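Side-chain contact in GH26C (Muricauda sp. MAR_2010_75, PDB 6Q78), which probably hydrolyses internal beta-1,4-mannosidic linkages in mannans as a family 26 glycoside hydrolase: residues Phe56-Asp61 against Met265-Ser270. Sequence-based numbering, arbitrary orientation.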
ATOM      1  N   PHE A  56      11.110   5.029  17.064  1.00 15.76           N
ATOM      2  CA  PHE A  56      11.431   4.951  15.644  1.00 16.25           C
ATOM      3  C   PHE A  56      10.229   5.193  14.755  1.00 14.07           C
ATOM      4  O   PHE A  56      10.343   5.045  13.531  1.00 13.98           O
ATOM      5  CB  PHE A  56      12.056   3.594  15.328  1.00 15.48           C
ATOM      6  CG  PHE A  56      13.324   3.383  16.057  1.00 17.14           C
ATOM      7  CD1 PHE A  56      14.464   4.050  15.662  1.00 18.08           C
ATOM      8  CD2 PHE A  56      13.360   2.606  17.212  1.00 19.61           C
ATOM      9  CE1 PHE A  56      15.641   3.896  16.357  1.00 23.69           C
ATOM     10  CE2 PHE A  56      14.537   2.465  17.911  1.00 23.00           C
ATOM     11  CZ  PHE A  56      15.664   3.102  17.480  1.00 20.50           C
ATOM     12  N   MET A  57       9.098   5.570  15.339  1.00 14.72           N
ATOM     13  CA  MET A  57       7.824   5.712  14.645  1.00 12.43           C
ATOM     14  C   MET A  57       7.459   7.175  14.411  1.00 12.70           C
ATOM     15  O   MET A  57       7.788   8.054  15.214  1.00 13.61           O
ATOM     16  CB  MET A  57       6.703   5.058  15.440  1.00 11.78           C
ATOM     17  CG  MET A  57       6.879   3.561  15.488  1.00 12.71           C
ATOM     18  SD  MET A  57       5.659   2.743  16.545  1.00 14.91           S
ATOM     19  CE  MET A  57       4.117   3.138  15.664  1.00 15.12           C
ATOM     20  N   VAL A  58       6.748   7.429  13.298  1.00 12.02           N
ATOM     21  CA  VAL A  58       6.214   8.775  13.075  1.00 12.36           C
ATOM     22  C   VAL A  58       5.375   9.200  14.271  1.00 12.51           C
ATOM     23  O   VAL A  58       5.436  10.355  14.729  1.00 13.60           O
ATOM     24  CB  VAL A  58       5.389   8.817  11.770  1.00 12.23           C
ATOM     25  CG1 VAL A  58       4.590  10.114  11.688  1.00 12.32           C
ATOM     26  CG2 VAL A  58       6.304   8.721  10.607  1.00 11.91           C
ATOM     27  N   ASN A  59       4.562   8.279  14.787  1.00 13.38           N
ATOM     28  CA  ASN A  59       3.677   8.607  15.903  1.00 14.39           C
ATOM     29  C   ASN A  59       4.077   7.803  17.131  1.00 12.15           C
ATOM     30  O   ASN A  59       3.631   6.661  17.302  1.00 12.22           O
ATOM     31  CB  ASN A  59       2.214   8.362  15.537  1.00 12.49           C
ATOM     32  CG  ASN A  59       1.287   8.706  16.658  1.00 15.17           C
ATOM     33  OD1 ASN A  59       1.716   9.284  17.672  1.00 12.77           O
ATOM     34  ND2 ASN A  59       0.001   8.381  16.490  1.00 14.37           N
ATOM     35  N   PRO A  60       4.934   8.345  17.996  1.00 14.02           N
ATOM     36  CA  PRO A  60       5.293   7.619  19.219  1.00 13.91           C
ATOM     37  C   PRO A  60       4.115   7.403  20.164  1.00 14.63           C
ATOM     38  O   PRO A  60       4.257   6.635  21.123  1.00 17.67           O
ATOM     39  CB  PRO A  60       6.368   8.513  19.849  1.00 18.43           C
ATOM     40  CG  PRO A  60       6.115   9.847  19.285  1.00 23.68           C
ATOM     41  CD  PRO A  60       5.633   9.637  17.890  1.00 15.43           C
ATOM     42  N   ASP A  61       2.984   8.075  19.948  1.00 15.91           N
ATOM     43  CA  ASP A  61       1.779   7.890  20.751  1.00 17.80           C
ATOM     44  C   ASP A  61       0.795   6.924  20.107  1.00 15.16           C
ATOM     45  O   ASP A  61      -0.389   6.911  20.468  1.00 17.01           O
ATOM     46  CB  ASP A  61       1.111   9.239  21.016  1.00 18.35           C
ATOM     47  CG  ASP A  61       2.014  10.195  21.773  1.00 27.65           C
ATOM     48  OD1 ASP A  61       2.637   9.767  22.762  1.00 30.14           O
ATOM     49  OD2 ASP A  61       2.116  11.376  21.366  1.00 31.32           O
ATOM     50  N   MET A 265      -2.358   4.539  12.792  1.00  9.62           N
ATOM     51  CA  MET A 265      -1.885   4.710  11.416  1.00  8.98           C
ATOM     52  C   MET A 265      -0.362   4.687  11.370  1.00 10.01           C
ATOM     53  O   MET A 265       0.311   5.369  12.157  1.00 12.35           O
ATOM     54  CB  MET A 265      -2.369   6.066  10.879  1.00 12.21           C
ATOM     55  CG  MET A 265      -2.402   6.211   9.387  1.00 20.66           C
ATOM     56  SD  MET A 265      -3.348   7.724   8.995  1.00 12.88           S
ATOM     57  CE  MET A 265      -4.920   7.090   8.440  1.00 13.24           C
ATOM     58  N   LEU A 266       0.176   3.918  10.431  1.00  8.72           N
ATOM     59  CA  LEU A 266       1.555   4.038   9.963  1.00  7.89           C
ATOM     60  C   LEU A 266       1.485   4.700   8.589  1.00  8.24           C
ATOM     61  O   LEU A 266       0.465   4.613   7.893  1.00 10.47           O
ATOM     62  CB  LEU A 266       2.172   2.649   9.796  1.00  8.86           C
ATOM     63  CG  LEU A 266       2.276   1.754  11.043  1.00 10.68           C
ATOM     64  CD1 LEU A 266       3.005   0.446  10.699  1.00 10.48           C
ATOM     65  CD2 LEU A 266       3.082   2.478  12.142  1.00 11.12           C
ATOM     66  N   PHE A 267       2.557   5.399   8.209  1.00  8.23           N
ATOM     67  CA  PHE A 267       2.578   6.191   6.979  1.00  8.50           C
ATOM     68  C   PHE A 267       3.589   5.637   5.985  1.00 10.15           C
ATOM     69  O   PHE A 267       4.765   5.445   6.332  1.00 10.88           O
ATOM     70  CB  PHE A 267       2.922   7.657   7.306  1.00  8.36           C
ATOM     71  CG  PHE A 267       1.906   8.308   8.186  1.00  8.86           C
ATOM     72  CD1 PHE A 267       0.781   8.915   7.637  1.00 10.80           C
ATOM     73  CD2 PHE A 267       2.038   8.268   9.560  1.00 11.02           C
ATOM     74  CE1 PHE A 267      -0.210   9.490   8.456  1.00  9.88           C
ATOM     75  CE2 PHE A 267       1.074   8.844  10.383  1.00 11.14           C
ATOM     76  CZ  PHE A 267      -0.040   9.457   9.812  1.00 10.56           C
ATOM     77  N   ALA A 268       3.137   5.409   4.747  1.00  7.74           N
ATOM     78  CA  ALA A 268       3.945   4.792   3.697  1.00  8.63           C
ATOM     79  C   ALA A 268       4.122   5.747   2.522  1.00  8.62           C
ATOM     80  O   ALA A 268       3.146   6.267   1.988  1.00  8.98           O
ATOM     81  CB  ALA A 268       3.251   3.504   3.206  1.00  8.00           C
ATOM     82  N   PHE A 269       5.373   5.920   2.101  1.00  7.78           N
ATOM     83  CA  PHE A 269       5.790   6.769   0.992  1.00  7.63           C
ATOM     84  C   PHE A 269       6.143   5.852  -0.171  1.00  9.02           C
ATOM     85  O   PHE A 269       6.974   4.950  -0.009  1.00 11.53           O
ATOM     86  CB  PHE A 269       7.069   7.500   1.454  1.00  8.15           C
ATOM     87  CG  PHE A 269       7.794   8.299   0.385  1.00  8.58           C
ATOM     88  CD1 PHE A 269       7.349   9.579   0.034  1.00 10.05           C
ATOM     89  CD2 PHE A 269       8.973   7.818  -0.181  1.00 11.71           C
ATOM     90  CE1 PHE A 269       8.051  10.349  -0.913  1.00  9.83           C
ATOM     91  CE2 PHE A 269       9.674   8.587  -1.132  1.00 12.37           C
ATOM     92  CZ  PHE A 269       9.205   9.841  -1.502  1.00 11.07           C
ATOM     93  N   SER A 270       5.583   6.092  -1.352  1.00  7.64           N
ATOM     94  CA  SER A 270       5.867   5.180  -2.469  1.00 10.16           C
ATOM     95  C   SER A 270       5.792   5.844  -3.828  1.00  9.06           C
ATOM     96  O   SER A 270       4.698   6.061  -4.374  1.00  9.06           O
ATOM     97  CB  SER A 270       4.992   3.931  -2.427  1.00 12.31           C
ATOM     98  OG  SER A 270       3.653   4.315  -2.628  1.00 11.20           O
TER
HETATM   99  O   HOH W   1      -0.919   6.937  14.058  1.00 12.41           O
HETATM  100  O   HOH W   2       3.406   6.080  13.050  1.00 15.59           O
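Val58 meets the ring of Phe267 with one methyl, CG1, which stands 3.8 Å from CD2 and 4.0 Å from CE2; the two side chains run at about a right angle. The valine CG1 lies opposite the backbone N (chi1 168°), and that rotation carries it to the CD2–CE2 side of the phenylalanine. Met265 CG lies over one face of the same ring, 4.0 Å above its plane and shifted toward the rim, while Val253 of helix 242-259 touches both Val58 and Phe267. A second apolar touch joins Met57 CE to Leu266 CD2 at 3.7 Å. The methionine is extended as far as SD and then bends at chi3 (63°), which turns its terminal methyl onto the leucine branch, beside helix 64-76. Strand 265-269 belongs to the parallel sheet of the TIM barrel, paired with strands 220-223 and 293-298, and the loop before helix 64-76 packs against its N-terminal end. Two waters bridge Asn59 and Met265: one accepts from Asn59 ND2 (3.0 Å from ND2 to the water oxygen) and from Met265 N, and a second accepts a hydrogen bond from Asn59 N and donates one to Met265 O. Asn59 OD1 closes an Asx turn with Asp61 N at 2.9 Å, the donor sitting above the carbonyl plane. Asp292 is a further link between the segments, one carboxylate oxygen accepting from Val58 N and the other from Phe267 N.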